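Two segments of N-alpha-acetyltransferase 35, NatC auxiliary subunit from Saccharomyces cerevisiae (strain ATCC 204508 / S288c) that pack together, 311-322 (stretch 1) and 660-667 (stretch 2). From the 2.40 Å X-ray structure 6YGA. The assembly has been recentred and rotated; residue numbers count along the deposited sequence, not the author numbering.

Stretch 1 (311-322) LLVDKAESALET
Stretch 2, residues 660-667: LVTGTRLV

A buried or half-buried carboxylate is best paired with a group that can satisfy both of its oxygens, and the contact between Glu321 and Arg665 of the NatC auxiliary subunit illustrates how such a pair can organise two chain segments 341 or more residues apart. The salt bridge is bidentate: Arg665 NE donates to Glu321 OE2 at 2.9 Å, nearly straight at 167°, and Arg665 NH2 donates to Glu321 OE1, also at 2.9 Å. NH2 has a second acceptor, the backbone carbonyl Lys315 O, 2.9 Å away, so the guanidinium is held along its edge by the carboxylate and by the carbonyl at the end of the 3-10 segment. The carboxylate is equally well used, since Glu317 N donates to Glu321 OE1 at 2.7 Å and 176°. Arg665 reaches this site with chi1 and chi2 t, chi3 p and chi4 near 97°; Glu321 meets it with chi1 m, chi2 t and chi3 near -11°.

The first stretch carries these groups on a compact backbone. Residues 313-315 form a 3-10 segment, with Lys315 N bonded to Leu312 O at 3.0 Å; Ala316 then turns extended (phi/psi -69/138), and a helix runs from Ala319 onward. Ser318, chi1 p, caps it through a weak bond from Glu321 N to Ser318 OG, 3.3 Å. The second stretch has no regular helix or strand in residues 660-667. Val661 is extended at -126/113, Gly663 turns at 65/26, and Arg665 and Leu666 adopt -58/-39 and -79/-20.

The closest backbone register pairs Glu321 with Gly663, their CA atoms 4.8 Å apart; further along, Leu312 CA lies 6.6 Å from Leu666 CA, so the two stretches run antiparallel, 312 to 321 against 663 to 666. No direct backbone hydrogen bond joins the stretches. Instead, Glu321 CA points its hydrogen at Gly663 O (3.5 Å, 174°), and a water donates to Glu321 O at 3.0 Å and to Gly663 O at 2.6 Å while accepting from Leu666 N at 3.0 Å. Glycine suits this approach: phi is positive, and an ideal CB on Gly663 would lie 2.5 Å from Leu320 CG.

Apolar packing completes the interface. Leu666 (chi1 m, chi2 t), the residue most covered by its partner stretch, points toward the 3-10 region, placing CD1 3.6 Å from Ala316 CB and 3.9 Å from Val313 CA, with its CD2 4.1 Å from Lys315 CB. Near the helix start, Leu320 (chi1 t, chi2 p) brings CD2 within 3.8 Å of Val661 CG1, whose chi1 is t. Together the stretches bury 517 Å², summed over both sides.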

# COMPACT_ATOMS: atom_id res chain seq x y z
N LEU B 311 13.57 11.14 -14.52
CA LEU B 311 14.42 12.26 -14.94
C LEU B 311 13.81 13.06 -16.09
O LEU B 311 14.27 14.17 -16.35
CB LEU B 311 15.80 11.74 -15.35
CG LEU B 311 16.44 10.78 -14.34
CD1 LEU B 311 17.72 10.18 -14.90
CD2 LEU B 311 16.70 11.49 -13.02
N LEU B 312 12.80 12.52 -16.78
CA LEU B 312 12.23 13.23 -17.92
C LEU B 312 11.50 14.49 -17.49
O LEU B 312 11.38 15.44 -18.28
CB LEU B 312 11.26 12.32 -18.69
CG LEU B 312 11.84 11.11 -19.43
CD1 LEU B 312 10.73 10.25 -20.03
CD2 LEU B 312 12.82 11.55 -20.50
N VAL B 313 11.00 14.53 -16.25
CA VAL B 313 10.23 15.68 -15.80
C VAL B 313 11.09 16.93 -15.72
O VAL B 313 10.56 18.05 -15.69
CB VAL B 313 9.56 15.38 -14.45
CG1 VAL B 313 10.58 15.45 -13.32
CG2 VAL B 313 8.40 16.34 -14.20
N ASP B 314 12.42 16.78 -15.69
CA ASP B 314 13.29 17.94 -15.67
C ASP B 314 13.20 18.74 -16.97
O ASP B 314 13.48 19.95 -16.97
CB ASP B 314 14.73 17.50 -15.41
CG ASP B 314 15.69 18.67 -15.28
OD1 ASP B 314 15.53 19.47 -14.34
OD2 ASP B 314 16.61 18.77 -16.12
N LYS B 315 12.78 18.11 -18.06
CA LYS B 315 12.66 18.76 -19.36
C LYS B 315 11.37 19.55 -19.52
O LYS B 315 11.14 20.12 -20.60
CB LYS B 315 12.76 17.72 -20.47
CG LYS B 315 14.12 17.04 -20.57
CD LYS B 315 13.99 15.64 -21.14
CE LYS B 315 13.20 15.62 -22.43
NZ LYS B 315 12.97 14.22 -22.91
N ALA B 316 10.53 19.60 -18.49
CA ALA B 316 9.25 20.29 -18.62
C ALA B 316 9.45 21.79 -18.73
O ALA B 316 10.28 22.38 -18.04
CB ALA B 316 8.36 19.96 -17.42
N GLU B 317 8.67 22.41 -19.62
CA GLU B 317 8.73 23.84 -19.85
C GLU B 317 7.45 24.56 -19.46
O GLU B 317 7.34 25.77 -19.68
CB GLU B 317 9.06 24.13 -21.32
CG GLU B 317 10.53 23.97 -21.69
CD GLU B 317 11.44 24.92 -20.92
OE1 GLU B 317 12.27 24.43 -20.12
OE2 GLU B 317 11.32 26.15 -21.10
N SER B 318 6.48 23.85 -18.88
CA SER B 318 5.23 24.48 -18.47
C SER B 318 4.62 23.68 -17.33
O SER B 318 5.01 22.53 -17.07
CB SER B 318 4.24 24.60 -19.63
OG SER B 318 3.76 23.33 -20.04
N ALA B 319 3.66 24.30 -16.64
CA ALA B 319 2.96 23.61 -15.57
C ALA B 319 2.10 22.47 -16.11
O ALA B 319 1.89 21.47 -15.42
CB ALA B 319 2.10 24.59 -14.78
N LEU B 320 1.60 22.60 -17.34
CA LEU B 320 0.78 21.55 -17.92
C LEU B 320 1.61 20.31 -18.23
O LEU B 320 1.10 19.19 -18.15
CB LEU B 320 0.08 22.06 -19.18
CG LEU B 320 -0.97 21.16 -19.82
CD1 LEU B 320 -1.91 20.62 -18.76
CD2 LEU B 320 -1.74 21.93 -20.88
N GLU B 321 2.89 20.49 -18.58
CA GLU B 321 3.74 19.34 -18.87
C GLU B 321 4.08 18.56 -17.60
O GLU B 321 4.13 17.32 -17.63
CB GLU B 321 5.00 19.80 -19.60
CG GLU B 321 4.75 20.16 -21.06
CD GLU B 321 6.01 20.63 -21.78
OE1 GLU B 321 7.03 20.87 -21.10
OE2 GLU B 321 5.97 20.76 -23.02
N THR B 322 4.30 19.25 -16.48
CA THR B 322 4.48 18.55 -15.21
C THR B 322 3.18 17.91 -14.76
O THR B 322 3.18 16.78 -14.26
CB THR B 322 4.99 19.51 -14.13
OG1 THR B 322 4.06 20.59 -13.97
CG2 THR B 322 6.35 20.06 -14.50
N LEU B 660 -5.95 21.48 -30.22
CA LEU B 660 -5.86 20.95 -28.87
C LEU B 660 -4.49 21.24 -28.26
O LEU B 660 -3.48 21.29 -28.96
CB LEU B 660 -6.09 19.43 -28.85
CG LEU B 660 -7.46 18.89 -29.27
CD1 LEU B 660 -7.43 17.37 -29.40
CD2 LEU B 660 -8.54 19.31 -28.28
N VAL B 661 -4.49 21.42 -26.95
CA VAL B 661 -3.27 21.48 -26.14
C VAL B 661 -3.42 20.46 -25.03
O VAL B 661 -4.29 20.61 -24.16
CB VAL B 661 -3.02 22.89 -25.58
CG1 VAL B 661 -1.91 22.86 -24.53
CG2 VAL B 661 -2.66 23.85 -26.69
N THR B 662 -2.60 19.41 -25.07
CA THR B 662 -2.67 18.33 -24.10
C THR B 662 -1.50 18.30 -23.12
O THR B 662 -1.64 17.70 -22.05
CB THR B 662 -2.74 16.97 -24.81
OG1 THR B 662 -1.51 16.73 -25.52
CG2 THR B 662 -3.90 16.93 -25.79
N GLY B 663 -0.37 18.92 -23.46
CA GLY B 663 0.76 18.96 -22.55
C GLY B 663 1.36 17.61 -22.25
O GLY B 663 1.97 17.42 -21.19
N THR B 664 1.23 16.65 -23.17
CA THR B 664 1.68 15.29 -22.95
C THR B 664 3.04 15.01 -23.58
O THR B 664 3.38 13.85 -23.80
CB THR B 664 0.65 14.30 -23.51
OG1 THR B 664 0.41 14.59 -24.89
CG2 THR B 664 -0.66 14.41 -22.74
N ARG B 665 3.83 16.06 -23.85
CA ARG B 665 5.09 15.87 -24.55
C ARG B 665 6.02 14.92 -23.79
O ARG B 665 6.70 14.09 -24.40
CB ARG B 665 5.78 17.21 -24.78
CG ARG B 665 7.16 17.11 -25.42
CD ARG B 665 7.73 18.49 -25.73
NE ARG B 665 7.97 19.28 -24.52
CZ ARG B 665 9.15 19.37 -23.92
NH1 ARG B 665 10.20 18.72 -24.40
NH2 ARG B 665 9.28 20.11 -22.83
N LEU B 666 6.05 15.01 -22.46
CA LEU B 666 6.95 14.18 -21.68
C LEU B 666 6.44 12.76 -21.50
O LEU B 666 7.24 11.87 -21.20
CB LEU B 666 7.20 14.81 -20.31
CG LEU B 666 7.70 16.26 -20.30
CD1 LEU B 666 8.04 16.69 -18.88
CD2 LEU B 666 8.90 16.43 -21.23
N VAL B 667 5.14 12.52 -21.69
CA VAL B 667 4.57 11.20 -21.47
C VAL B 667 3.76 10.79 -22.70
O VAL B 667 2.67 10.22 -22.58
CB VAL B 667 3.70 11.17 -20.20
CG1 VAL B 667 4.58 11.22 -18.96
CG2 VAL B 667 2.72 12.34 -20.21
O HOH W 1 4.17 16.26 -20.45